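Local coordinates for iron-containing alcohol dehydrogenase (Ralstonia eutropha, PDB 3JZD), which probably reduces maleylacetate to 3-oxoadipate with NADH or NADPH, as a homodimeric, NAD-binding member of the iron-containing alcohol dehydrogenase family, at residues F8-H13 with N189-L194; S25-E30 with E52-L57; H261-P266 with V309-I314; A270-A275 with W334-I339. All blocks are in the same frame, centred on the assembly; numbering follows the deposited sequence.

Contact 1. Residues F8-H13 with N189-L194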
loop_
_atom_site.group_PDB
_atom_site.type_symbol
_atom_site.label_atom_id
_atom_site.label_comp_id
_atom_site.label_asym_id
_atom_site.label_seq_id
_atom_site.Cartn_x
_atom_site.Cartn_y
_atom_site.Cartn_z
ATOM N N PHE A 8 -11.192 0.038 -11.273
ATOM C CA PHE A 8 -11.315 0.118 -9.830
ATOM C C PHE A 8 -10.893 1.483 -9.332
ATOM O O PHE A 8 -10.291 2.241 -10.068
ATOM C CB PHE A 8 -10.450 -0.979 -9.147
ATOM C CG PHE A 8 -8.972 -0.899 -9.512
ATOM C CD1 PHE A 8 -8.117 -0.089 -8.811
ATOM C CD2 PHE A 8 -8.469 -1.615 -10.598
ATOM C CE1 PHE A 8 -6.772 0.001 -9.150
ATOM C CE2 PHE A 8 -7.147 -1.541 -10.946
ATOM C CZ PHE A 8 -6.290 -0.715 -10.231
ATOM N N ILE A 9 -11.248 1.781 -8.085
ATOM C CA ILE A 9 -10.819 2.979 -7.412
ATOM C C ILE A 9 -10.099 2.533 -6.159
ATOM O O ILE A 9 -10.675 1.854 -5.315
ATOM C CB ILE A 9 -11.954 3.944 -7.059
ATOM C CG1 ILE A 9 -12.559 4.502 -8.355
ATOM C CG2 ILE A 9 -11.399 5.094 -6.200
ATOM C CD1 ILE A 9 -13.739 5.458 -8.184
ATOM N N TYR A 10 -8.824 2.891 -6.056
ATOM C CA TYR A 10 -8.020 2.532 -4.939
ATOM C C TYR A 10 -7.883 3.744 -4.080
ATOM O O TYR A 10 -7.595 4.837 -4.563
ATOM C CB TYR A 10 -6.628 2.082 -5.389
ATOM C CG TYR A 10 -5.614 1.949 -4.267
ATOM C CD1 TYR A 10 -5.470 0.763 -3.574
ATOM C CD2 TYR A 10 -4.789 3.012 -3.910
ATOM C CE1 TYR A 10 -4.558 0.640 -2.585
ATOM C CE2 TYR A 10 -3.868 2.875 -2.914
ATOM C CZ TYR A 10 -3.759 1.697 -2.263
ATOM O OH TYR A 10 -2.848 1.546 -1.280
ATOM N N GLU A 11 -8.042 3.522 -2.792
ATOM C CA GLU A 11 -7.838 4.565 -1.823
ATOM C C GLU A 11 -6.952 4.037 -0.716
ATOM O O GLU A 11 -7.125 2.892 -0.207
ATOM C CB GLU A 11 -9.157 5.078 -1.280
ATOM C CG GLU A 11 -9.780 6.073 -2.215
ATOM C CD GLU A 11 -11.109 6.626 -1.735
ATOM O OE1 GLU A 11 -11.950 5.794 -1.264
ATOM O OE2 GLU A 11 -11.303 7.882 -1.893
ATOM N N ALA A 12 -5.955 4.831 -0.381
ATOM C CA ALA A 12 -5.122 4.467 0.728
ATOM C C ALA A 12 -5.385 5.512 1.797
ATOM O O ALA A 12 -5.459 6.714 1.514
ATOM C CB ALA A 12 -3.665 4.448 0.327
ATOM N N HIS A 13 -5.549 5.034 3.024
ATOM C CA HIS A 13 -5.645 5.906 4.185
ATOM C C HIS A 13 -4.220 6.415 4.514
ATOM O O HIS A 13 -3.273 5.690 4.280
ATOM C CB HIS A 13 -6.126 5.093 5.398
ATOM C CG HIS A 13 -7.492 4.481 5.264
ATOM N ND1 HIS A 13 -8.642 5.233 5.124
ATOM C CD2 HIS A 13 -7.899 3.191 5.347
ATOM C CE1 HIS A 13 -9.689 4.428 5.076
ATOM N NE2 HIS A 13 -9.265 3.181 5.195
ATOM N N ASN A 189 -9.674 -4.742 -5.354
ATOM C CA ASN A 189 -8.745 -4.155 -6.310
ATOM C C ASN A 189 -7.375 -4.885 -6.221
ATOM O O ASN A 189 -7.079 -5.567 -5.215
ATOM C CB ASN A 189 -8.658 -2.635 -6.151
ATOM C CG ASN A 189 -7.899 -2.223 -4.939
ATOM O OD1 ASN A 189 -6.719 -2.544 -4.808
ATOM N ND2 ASN A 189 -8.558 -1.485 -4.039
ATOM N N PRO A 190 -6.528 -4.748 -7.277
ATOM C CA PRO A 190 -5.253 -5.492 -7.355
ATOM C C PRO A 190 -4.264 -5.229 -6.248
ATOM O O PRO A 190 -3.473 -6.110 -5.879
ATOM C CB PRO A 190 -4.675 -5.069 -8.708
ATOM C CG PRO A 190 -5.877 -4.578 -9.491
ATOM C CD PRO A 190 -6.841 -4.023 -8.515
ATOM N N VAL A 191 -4.279 -4.014 -5.715
ATOM C CA VAL A 191 -3.334 -3.679 -4.673
ATOM C C VAL A 191 -3.788 -4.306 -3.362
ATOM O O VAL A 191 -3.017 -4.939 -2.657
ATOM C CB VAL A 191 -3.112 -2.165 -4.594
ATOM C CG1 VAL A 191 -2.238 -1.867 -3.474
ATOM C CG2 VAL A 191 -2.480 -1.665 -5.956
HETATM N N MSE A 192 -5.064 -4.166 -3.050
HETATM C CA MSE A 192 -5.615 -4.797 -1.858
HETATM C C MSE A 192 -5.447 -6.345 -1.959
HETATM O O MSE A 192 -5.094 -7.025 -0.973
HETATM C CB MSE A 192 -7.071 -4.381 -1.678
HETATM C CG MSE A 192 -7.224 -2.935 -1.270
HETATM SE SE MSE A 192 -6.654 -2.671 0.583
HETATM C CE MSE A 192 -5.948 -0.859 0.438
ATOM N N SER A 193 -5.669 -6.887 -3.143
ATOM C CA SER A 193 -5.514 -8.316 -3.333
ATOM C C SER A 193 -4.084 -8.802 -3.182
ATOM O O SER A 193 -3.864 -9.885 -2.647
ATOM C CB SER A 193 -6.095 -8.717 -4.687
ATOM O OG SER A 193 -7.491 -8.505 -4.599
ATOM N N LEU A 194 -3.117 -8.003 -3.667
ATOM C CA LEU A 194 -1.719 -8.292 -3.478
ATOM C C LEU A 194 -1.377 -8.349 -1.982
ATOM O O LEU A 194 -0.670 -9.259 -1.521
ATOM C CB LEU A 194 -0.876 -7.243 -4.192
ATOM C CG LEU A 194 0.630 -7.389 -4.315
ATOM C CD1 LEU A 194 1.054 -8.502 -5.313
ATOM C CD2 LEU A 194 1.220 -6.010 -4.744
HETATM O O HOH W 1 -11.593 -0.737 -4.408
HETATM O O HOH W 2 -8.607 0.240 -1.551
#
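The Phe-8 ring carries Pro-190 on one face: Pro-190 CD sits 3.6 Å from the ring centroid and 15° off its normal, a CH-pi contact in which the two side chains meet tip to tip. The contact sets the edge strand 8-19 of the Rossmann-like N-terminal domain against the N-terminus of helix 190-212, at the dimer interface. Asn-189 CB reaches the Phe-8 ring obliquely at CD1. The Tyr-10 ring has Asn-189 OD1 at its edge, near the ring plane, while Val-191 CG1 and the selenomethionine methyl Met-192 CE come obliquely to its CE1, the first at 3.5 Å. Strand 8-12 pairs antiparallel with a strand of the second subunit, so the sheet continues from one subunit into the other. Phe-8 meets Phe-19 of that subunit, and its Trp-228 packs edge-to-face with Tyr-10. A chi1 of 168° sets Tyr-10 CG anti to the backbone N, on a CB that points toward the helix. Asn-189 is the N-cap: its OD1 takes a straight bond from Met-192 N (2.9 Å, 177° at the hydrogen), with the donor above the carbonyl plane, and a weak one from Val-191 N. The amide's other end faces the strand through water. Asn-189 ND2 donates to a water 3.1 Å away, which in turn donates to Ile-9 O at 2.9 Å.

Contact 2. Residues S25-E30 with E52-L57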
loop_
_atom_site.group_PDB
_atom_site.type_symbol
_atom_site.label_atom_id
_atom_site.label_comp_id
_atom_site.label_asym_id
_atom_site.label_seq_id
_atom_site.Cartn_x
_atom_site.Cartn_y
_atom_site.Cartn_z
ATOM N N SER A 25 9.481 0.918 22.628
ATOM C CA SER A 25 10.353 1.874 23.329
ATOM C C SER A 25 10.381 3.272 22.722
ATOM O O SER A 25 10.946 4.166 23.299
ATOM C CB SER A 25 11.798 1.385 23.410
ATOM O OG SER A 25 12.419 1.455 22.146
ATOM N N GLN A 26 9.793 3.470 21.556
ATOM C CA GLN A 26 9.811 4.761 20.905
ATOM C C GLN A 26 8.480 5.435 21.081
ATOM O O GLN A 26 8.202 6.403 20.406
ATOM C CB GLN A 26 10.098 4.589 19.401
ATOM C CG GLN A 26 11.400 3.877 19.133
ATOM C CD GLN A 26 11.604 3.529 17.660
ATOM O OE1 GLN A 26 10.927 4.059 16.762
ATOM N NE2 GLN A 26 12.552 2.629 17.407
ATOM N N VAL A 27 7.659 4.943 22.000
ATOM C CA VAL A 27 6.330 5.498 22.181
ATOM C C VAL A 27 6.309 6.998 22.496
ATOM O O VAL A 27 5.476 7.726 21.946
ATOM C CB VAL A 27 5.467 4.681 23.222
ATOM C CG1 VAL A 27 6.055 4.674 24.670
ATOM C CG2 VAL A 27 4.010 5.189 23.218
ATOM N N ALA A 28 7.209 7.474 23.353
ATOM C CA ALA A 28 7.231 8.901 23.733
ATOM C C ALA A 28 7.516 9.751 22.513
ATOM O O ALA A 28 6.901 10.798 22.349
ATOM C CB ALA A 28 8.277 9.198 24.804
ATOM N N ALA A 29 8.478 9.311 21.691
ATOM C CA ALA A 29 8.858 10.016 20.449
ATOM C C ALA A 29 7.634 10.120 19.506
ATOM O O ALA A 29 7.451 11.136 18.865
ATOM C CB ALA A 29 10.053 9.324 19.715
ATOM N N GLU A 30 6.793 9.082 19.466
ATOM C CA GLU A 30 5.594 9.103 18.593
ATOM C C GLU A 30 4.483 10.019 19.079
ATOM O O GLU A 30 3.802 10.684 18.286
ATOM C CB GLU A 30 5.097 7.676 18.357
ATOM C CG GLU A 30 6.091 6.864 17.554
ATOM C CD GLU A 30 6.389 7.492 16.166
ATOM O OE1 GLU A 30 5.490 8.114 15.558
ATOM O OE2 GLU A 30 7.512 7.338 15.690
ATOM N N GLU A 52 1.608 -0.181 32.071
ATOM C CA GLU A 52 2.494 0.543 32.994
ATOM C C GLU A 52 3.858 0.785 32.413
ATOM O O GLU A 52 4.433 1.841 32.632
ATOM C CB GLU A 52 2.646 -0.162 34.345
ATOM C CG GLU A 52 1.446 0.021 35.247
ATOM C CD GLU A 52 1.187 1.478 35.657
ATOM O OE1 GLU A 52 2.123 2.313 35.580
ATOM O OE2 GLU A 52 0.037 1.771 36.085
ATOM N N ARG A 53 4.398 -0.200 31.699
ATOM C CA ARG A 53 5.673 -0.003 31.010
ATOM C C ARG A 53 5.550 1.114 29.976
ATOM O O ARG A 53 6.447 1.934 29.867
ATOM C CB ARG A 53 6.173 -1.324 30.411
ATOM C CG ARG A 53 6.784 -2.214 31.536
ATOM C CD ARG A 53 7.166 -3.604 31.060
ATOM N NE ARG A 53 8.211 -3.614 30.020
ATOM C CZ ARG A 53 9.458 -4.080 30.137
ATOM N NH1 ARG A 53 9.927 -4.618 31.266
ATOM N NH2 ARG A 53 10.242 -4.030 29.072
ATOM N N ILE A 54 4.459 1.125 29.207
ATOM C CA ILE A 54 4.199 2.231 28.270
ATOM C C ILE A 54 4.105 3.557 29.053
ATOM O O ILE A 54 4.797 4.531 28.723
ATOM C CB ILE A 54 2.919 1.997 27.445
ATOM C CG1 ILE A 54 3.125 0.779 26.557
ATOM C CG2 ILE A 54 2.522 3.224 26.567
ATOM C CD1 ILE A 54 4.344 0.875 25.698
ATOM N N ALA A 55 3.311 3.575 30.125
ATOM C CA ALA A 55 3.179 4.805 30.929
ATOM C C ALA A 55 4.543 5.246 31.462
ATOM O O ALA A 55 4.870 6.429 31.440
ATOM C CB ALA A 55 2.192 4.646 32.037
ATOM N N ASP A 56 5.370 4.301 31.879
ATOM C CA ASP A 56 6.691 4.676 32.323
ATOM C C ASP A 56 7.558 5.215 31.180
ATOM O O ASP A 56 8.323 6.130 31.401
ATOM C CB ASP A 56 7.390 3.526 33.012
ATOM C CG ASP A 56 6.791 3.233 34.398
ATOM O OD1 ASP A 56 6.036 4.079 34.938
ATOM O OD2 ASP A 56 7.072 2.151 34.938
ATOM N N LEU A 57 7.463 4.633 29.985
ATOM C CA LEU A 57 8.210 5.149 28.859
ATOM C C LEU A 57 7.788 6.603 28.539
ATOM O O LEU A 57 8.623 7.422 28.200
ATOM C CB LEU A 57 8.071 4.245 27.629
ATOM C CG LEU A 57 8.916 2.970 27.719
ATOM C CD1 LEU A 57 8.413 1.841 26.824
ATOM C CD2 LEU A 57 10.328 3.306 27.387
#
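Between segments 25-30 and 52-57 the nearest CA atoms are those of Ala-28 and Leu-57, 6.4 Å apart. Val-27 and Leu-57 carry most of the contact, and both point their CB toward the opposite segment. Val-27 splits its two methyls between two partners one helical turn apart. CG1 lies between the backbone N and the carbonyl carbon (chi1 63°) and presses on Leu-57 CB at 3.6 Å, whereas CG2 meets Ile-54 CG2 more loosely, at 4.2 Å. The valine and leucine side chains cross obliquely. Farther out, Leu-57 CD1 lies 4.0 Å from Ser-25 CA and so covers the backbone just ahead of helix 27-33. Ser-25 turns its CB away from this contact, and its OG is hydrogen-bonded to Gly-22 O. Beside Val-27, Ala-28 CB rests 3.8 Å from Leu-57 O, a small side chain set against a helix carbonyl. The side chains that meet across the contact are apolar, and its depth is graded: Val-27 and Ile-54 are buried and both touch Val-94 of strand 92-97, while Leu-57 lies at the exposed outer margin. Ile-54 also reaches Val-96 of that strand, and Ala-55 packs on strand 62-66. Two neighbouring helices laid over one face of a parallel sheet in this way are characteristic of the Rossmann-like, NAD-binding N-terminal domain of iron-containing alcohol dehydrogenases.

Contact 3. Residues H261-P266 with V309-I314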
loop_
_atom_site.group_PDB
_atom_site.type_symbol
_atom_site.label_atom_id
_atom_site.label_comp_id
_atom_site.label_asym_id
_atom_site.label_seq_id
_atom_site.Cartn_x
_atom_site.Cartn_y
_atom_site.Cartn_z
ATOM N N HIS A 261 -14.341 -16.694 14.453
ATOM C CA HIS A 261 -13.734 -16.518 13.141
ATOM C C HIS A 261 -13.052 -17.784 12.687
ATOM O O HIS A 261 -13.217 -18.248 11.549
ATOM C CB HIS A 261 -12.751 -15.295 13.169
ATOM C CG HIS A 261 -13.466 -13.992 13.017
ATOM N ND1 HIS A 261 -13.694 -13.421 11.789
ATOM C CD2 HIS A 261 -14.114 -13.211 13.918
ATOM C CE1 HIS A 261 -14.420 -12.326 11.944
ATOM N NE2 HIS A 261 -14.693 -12.179 13.221
ATOM N N THR A 262 -12.297 -18.367 13.601
ATOM C CA THR A 262 -11.513 -19.538 13.306
ATOM C C THR A 262 -12.402 -20.723 12.860
ATOM O O THR A 262 -12.116 -21.377 11.897
ATOM C CB THR A 262 -10.696 -19.930 14.533
ATOM O OG1 THR A 262 -9.695 -18.951 14.777
ATOM C CG2 THR A 262 -10.032 -21.303 14.345
ATOM N N ILE A 263 -13.505 -20.934 13.546
ATOM C CA ILE A 263 -14.421 -22.028 13.266
ATOM C C ILE A 263 -15.254 -21.806 12.032
ATOM O O ILE A 263 -15.412 -22.708 11.247
ATOM C CB ILE A 263 -15.352 -22.268 14.492
ATOM C CG1 ILE A 263 -14.481 -22.766 15.694
ATOM C CG2 ILE A 263 -16.492 -23.246 14.114
ATOM C CD1 ILE A 263 -15.092 -22.533 17.142
ATOM N N VAL A 264 -15.785 -20.597 11.871
ATOM C CA VAL A 264 -16.655 -20.268 10.745
ATOM C C VAL A 264 -15.917 -20.141 9.385
ATOM O O VAL A 264 -16.447 -20.555 8.354
ATOM C CB VAL A 264 -17.457 -18.970 11.064
ATOM C CG1 VAL A 264 -18.256 -18.436 9.795
ATOM C CG2 VAL A 264 -18.389 -19.255 12.265
ATOM N N LEU A 265 -14.703 -19.598 9.370
ATOM C CA LEU A 265 -14.014 -19.364 8.112
ATOM C C LEU A 265 -14.039 -20.525 7.084
ATOM O O LEU A 265 -14.444 -20.338 5.958
ATOM C CB LEU A 265 -12.611 -18.827 8.354
ATOM C CG LEU A 265 -11.845 -18.488 7.096
ATOM C CD1 LEU A 265 -12.508 -17.328 6.405
ATOM C CD2 LEU A 265 -10.322 -18.153 7.512
ATOM N N PRO A 266 -13.620 -21.726 7.460
ATOM C CA PRO A 266 -13.683 -22.738 6.436
ATOM C C PRO A 266 -15.092 -22.976 5.803
ATOM O O PRO A 266 -15.203 -23.266 4.595
ATOM C CB PRO A 266 -13.225 -24.000 7.198
ATOM C CG PRO A 266 -12.399 -23.492 8.376
ATOM C CD PRO A 266 -13.156 -22.247 8.761
ATOM N N VAL A 309 -12.513 -26.135 16.474
ATOM C CA VAL A 309 -13.033 -26.135 15.107
ATOM C C VAL A 309 -14.556 -26.386 15.052
ATOM O O VAL A 309 -15.135 -26.519 13.973
ATOM C CB VAL A 309 -12.290 -27.198 14.272
ATOM C CG1 VAL A 309 -10.799 -26.837 14.148
ATOM C CG2 VAL A 309 -12.478 -28.636 14.895
ATOM N N ALA A 310 -15.191 -26.448 16.219
ATOM C CA ALA A 310 -16.619 -26.713 16.325
ATOM C C ALA A 310 -17.213 -25.665 17.221
ATOM O O ALA A 310 -16.705 -25.448 18.330
ATOM C CB ALA A 310 -16.854 -28.124 16.902
ATOM N N LEU A 311 -18.292 -25.004 16.775
ATOM C CA LEU A 311 -18.961 -24.014 17.607
ATOM C C LEU A 311 -19.432 -24.645 18.910
ATOM O O LEU A 311 -19.580 -23.962 19.940
ATOM C CB LEU A 311 -20.177 -23.365 16.886
ATOM C CG LEU A 311 -19.920 -22.568 15.615
ATOM C CD1 LEU A 311 -21.240 -22.180 14.979
ATOM C CD2 LEU A 311 -19.005 -21.301 15.943
ATOM N N ARG A 312 -19.652 -25.949 18.881
ATOM C CA ARG A 312 -20.091 -26.682 20.053
ATOM C C ARG A 312 -19.110 -26.448 21.215
ATOM O O ARG A 312 -19.495 -26.367 22.366
ATOM C CB ARG A 312 -20.143 -28.197 19.755
ATOM C CG ARG A 312 -20.651 -29.054 20.949
ATOM C CD ARG A 312 -20.402 -30.580 20.847
ATOM N NE ARG A 312 -20.154 -31.015 19.473
ATOM C CZ ARG A 312 -18.941 -31.066 18.884
ATOM N NH1 ARG A 312 -17.827 -30.718 19.540
ATOM N NH2 ARG A 312 -18.837 -31.472 17.625
ATOM N N ASP A 313 -17.826 -26.384 20.887
ATOM C CA ASP A 313 -16.779 -26.232 21.884
ATOM C C ASP A 313 -16.530 -24.846 22.416
ATOM O O ASP A 313 -15.817 -24.723 23.366
ATOM C CB ASP A 313 -15.510 -26.819 21.344
ATOM C CG ASP A 313 -15.675 -28.281 21.066
ATOM O OD1 ASP A 313 -16.476 -28.919 21.781
ATOM O OD2 ASP A 313 -15.037 -28.799 20.134
ATOM N N ILE A 314 -17.143 -23.825 21.837
ATOM C CA ILE A 314 -16.968 -22.460 22.313
ATOM C C ILE A 314 -18.291 -21.853 22.782
ATOM O O ILE A 314 -18.490 -20.632 22.746
ATOM C CB ILE A 314 -16.222 -21.538 21.306
ATOM C CG1 ILE A 314 -17.002 -21.417 19.990
ATOM C CG2 ILE A 314 -14.820 -22.089 21.003
ATOM C CD1 ILE A 314 -16.816 -20.045 19.279
#
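Ala-310 O is held within its own loop by Asp-313 N at 2.9 Å, a bond of the short 3-10 turn 311-313, and Ile-263 CD1 of the facing helix lies 3.5 Å from the same oxygen. Ile-263 carries most of this buried contact. Its CG2 spans the backbone and a side chain, lying 3.5 Å from Val-309 O and 3.7 Å from Leu-311 CD2. Ile-263 CG1 lies about equally near Val-309 CA and C. Beyond it Ile-263 CD1, carried outward by an extended chi2 of 157°, meets Ile-314 tip to tip, 3.6 Å from Ile-314 CG1. Val-264 adds a looser touch through CG2, 4.3 Å from Leu-311 CD2. Val-309 turns its CB away from the helix, so its backbone rather than its methyls faces Ile-263; the side chain packs on Phe-299 and Gln-303 of helix 294-304. Backbone bonds from Leu-311 to Ala-351 and from Arg-312 to Tyr-352 anchor the loop to the last helix. The other flanks of helix 257-272 lie against helices 165-182 and 241-253. The loop between helices 294-304 and 321-328 thus packs on helix 257-272 inside the helical C-terminal domain of the iron-containing alcohol dehydrogenase family.

Contact 4. Residues A270-A275 with W334-I339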
loop_
_atom_site.group_PDB
_atom_site.type_symbol
_atom_site.label_atom_id
_atom_site.label_comp_id
_atom_site.label_asym_id
_atom_site.label_seq_id
_atom_site.Cartn_x
_atom_site.Cartn_y
_atom_site.Cartn_z
ATOM N N ALA A 270 -16.361 -22.514 2.154
ATOM C CA ALA A 270 -17.008 -23.594 1.398
ATOM C C ALA A 270 -18.329 -23.110 0.734
ATOM O O ALA A 270 -18.645 -23.488 -0.416
ATOM C CB ALA A 270 -17.273 -24.832 2.282
ATOM N N TYR A 271 -19.072 -22.256 1.442
ATOM C CA TYR A 271 -20.349 -21.741 0.955
ATOM C C TYR A 271 -20.136 -20.881 -0.304
ATOM O O TYR A 271 -20.879 -20.972 -1.269
ATOM C CB TYR A 271 -20.992 -20.891 2.047
ATOM C CG TYR A 271 -22.371 -20.416 1.739
ATOM C CD1 TYR A 271 -22.584 -19.301 0.937
ATOM C CD2 TYR A 271 -23.490 -21.049 2.297
ATOM C CE1 TYR A 271 -23.869 -18.833 0.662
ATOM C CE2 TYR A 271 -24.791 -20.588 2.015
ATOM C CZ TYR A 271 -24.965 -19.481 1.213
ATOM O OH TYR A 271 -26.231 -19.054 0.921
ATOM N N ASN A 272 -19.138 -20.004 -0.260
ATOM C CA ASN A 272 -18.854 -19.119 -1.376
ATOM C C ASN A 272 -17.940 -19.646 -2.490
ATOM O O ASN A 272 -17.885 -19.029 -3.573
ATOM C CB ASN A 272 -18.262 -17.814 -0.826
ATOM C CG ASN A 272 -19.320 -16.894 -0.232
ATOM O OD1 ASN A 272 -20.539 -17.012 -0.521
ATOM N ND2 ASN A 272 -18.871 -15.964 0.603
ATOM N N ALA A 273 -17.301 -20.798 -2.267
ATOM C CA ALA A 273 -16.232 -21.287 -3.157
ATOM C C ALA A 273 -16.607 -21.405 -4.648
ATOM O O ALA A 273 -15.830 -20.973 -5.506
ATOM C CB ALA A 273 -15.633 -22.631 -2.628
ATOM N N ALA A 274 -17.762 -21.975 -4.943
ATOM C CA ALA A 274 -18.194 -22.168 -6.323
ATOM C C ALA A 274 -18.340 -20.860 -7.076
ATOM O O ALA A 274 -18.146 -20.811 -8.293
ATOM C CB ALA A 274 -19.542 -22.949 -6.397
ATOM N N ALA A 275 -18.651 -19.804 -6.350
ATOM C CA ALA A 275 -18.889 -18.497 -6.931
ATOM C C ALA A 275 -17.631 -17.691 -7.255
ATOM O O ALA A 275 -17.663 -16.876 -8.185
ATOM C CB ALA A 275 -19.798 -17.681 -5.988
ATOM N N TRP A 334 -24.391 -7.650 0.240
ATOM C CA TRP A 334 -23.857 -8.251 -0.979
ATOM C C TRP A 334 -22.967 -9.442 -0.625
ATOM O O TRP A 334 -22.150 -9.379 0.295
ATOM C CB TRP A 334 -23.035 -7.203 -1.755
ATOM C CG TRP A 334 -22.603 -7.689 -3.021
ATOM C CD1 TRP A 334 -23.273 -7.617 -4.200
ATOM C CD2 TRP A 334 -21.404 -8.413 -3.278
ATOM N NE1 TRP A 334 -22.551 -8.241 -5.183
ATOM C CE2 TRP A 334 -21.383 -8.708 -4.646
ATOM C CE3 TRP A 334 -20.310 -8.781 -2.495
ATOM C CZ2 TRP A 334 -20.332 -9.393 -5.236
ATOM C CZ3 TRP A 334 -19.276 -9.458 -3.083
ATOM C CH2 TRP A 334 -19.294 -9.761 -4.437
ATOM N N ASN A 335 -23.114 -10.519 -1.361
ATOM C CA ASN A 335 -22.255 -11.688 -1.195
ATOM C C ASN A 335 -22.136 -12.362 -2.587
ATOM O O ASN A 335 -23.039 -12.237 -3.377
ATOM C CB ASN A 335 -22.842 -12.645 -0.140
ATOM C CG ASN A 335 -21.900 -13.776 0.206
ATOM O OD1 ASN A 335 -20.848 -13.568 0.818
ATOM N ND2 ASN A 335 -22.290 -14.979 -0.147
ATOM N N PRO A 336 -21.022 -13.042 -2.897
ATOM C CA PRO A 336 -20.859 -13.629 -4.262
ATOM C C PRO A 336 -21.913 -14.670 -4.639
ATOM O O PRO A 336 -22.224 -14.823 -5.823
ATOM C CB PRO A 336 -19.480 -14.276 -4.210
ATOM C CG PRO A 336 -18.759 -13.466 -3.157
ATOM C CD PRO A 336 -19.785 -13.150 -2.112
ATOM N N ARG A 337 -22.399 -15.399 -3.631
ATOM C CA ARG A 337 -23.509 -16.384 -3.765
ATOM C C ARG A 337 -24.720 -15.892 -2.890
ATOM O O ARG A 337 -24.528 -15.394 -1.766
ATOM C CB ARG A 337 -22.997 -17.754 -3.301
ATOM C CG ARG A 337 -24.076 -18.840 -3.285
ATOM C CD ARG A 337 -23.592 -20.086 -2.614
ATOM N NE ARG A 337 -24.707 -20.995 -2.347
ATOM C CZ ARG A 337 -24.579 -22.154 -1.707
ATOM N NH1 ARG A 337 -23.405 -22.537 -1.279
ATOM N NH2 ARG A 337 -25.614 -22.947 -1.517
ATOM N N PRO A 338 -25.959 -16.002 -3.396
ATOM C CA PRO A 338 -27.112 -15.541 -2.576
ATOM C C PRO A 338 -27.176 -16.185 -1.195
ATOM O O PRO A 338 -26.787 -17.332 -1.046
ATOM C CB PRO A 338 -28.345 -15.907 -3.433
ATOM C CG PRO A 338 -27.834 -16.003 -4.822
ATOM C CD PRO A 338 -26.388 -16.432 -4.743
ATOM N N ILE A 339 -27.568 -15.403 -0.186
ATOM C CA ILE A 339 -27.699 -15.882 1.175
ATOM C C ILE A 339 -29.122 -16.459 1.213
ATOM O O ILE A 339 -30.079 -15.738 0.981
ATOM C CB ILE A 339 -27.499 -14.739 2.196
ATOM C CG1 ILE A 339 -26.140 -14.025 1.997
ATOM C CG2 ILE A 339 -27.582 -15.235 3.611
ATOM C CD1 ILE A 339 -24.886 -14.901 2.106
#
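Tyr-271, on helix 257-272, offers Arg-337 both its ring and its carbonyl. The guanidinium lies flat on one ring face, centres 4.0 Å apart and planes at 16°, a stacked cation-pi pair with NH1 over the middle of the ring. The same NH1 donates to Tyr-271 O at 3.0 Å, on a lone pair and in the guanidinium plane, so stack and bond together fix the rotation of the group. Arg-337 gets there extended from CG to NE, with its CD close to ring atom CE1. At the ring edge, Tyr-271 OH donates in the carbonyl plane to Pro-338 O at 2.7 Å. Asn-272 then meets Asn-335 tip to tip, the amide planes 37° apart, in a reciprocal pair: Asn-335 ND2 gives to Asn-272 OD1 at 2.7 Å, and Asn-272 ND2 returns a bond to Asn-335 OD1 at 3.1 Å. Asn-335 ND2 also donates to Arg-337 O at 2.8 Å, bracing its own loop. Asn-272 ND2 is also bonded to Tyr-184 OH, and Asn-335 OD1 to Leu-241 N. Farther along, Ala-275 CB packs on Pro-336 CB at 3.9 Å. A stacked Arg-Tyr cation-pi pair and a reciprocal Asn-Asn amide pair thus join segment 270-275 to the loop leading into helix 341-353, within the helical C-terminal domain of the iron-containing alcohol dehydrogenase family.

Overall arrangement
From the N terminus, strand 8-19 opens contact 1, which closes only at helix 190-212 and so joins the N-terminal sheet to the helical domain beside the second subunit. Nested inside that long loop, contact 2 closes a short loop containing strand 39-42 and ties helix 27-33 to helix 48-58. Contacts 3 and 4 come after contact 1 has closed, and cross each other: 261-266 and 270-275, both on helix 257-272, precede 309-314 and 334-339, so two successive loops are pinned to one helix, with contact centres about 19 Å apart. Contact 2 lies on the opposite side of the chain's centre from both, its centre about 45 Å from that of contact 4.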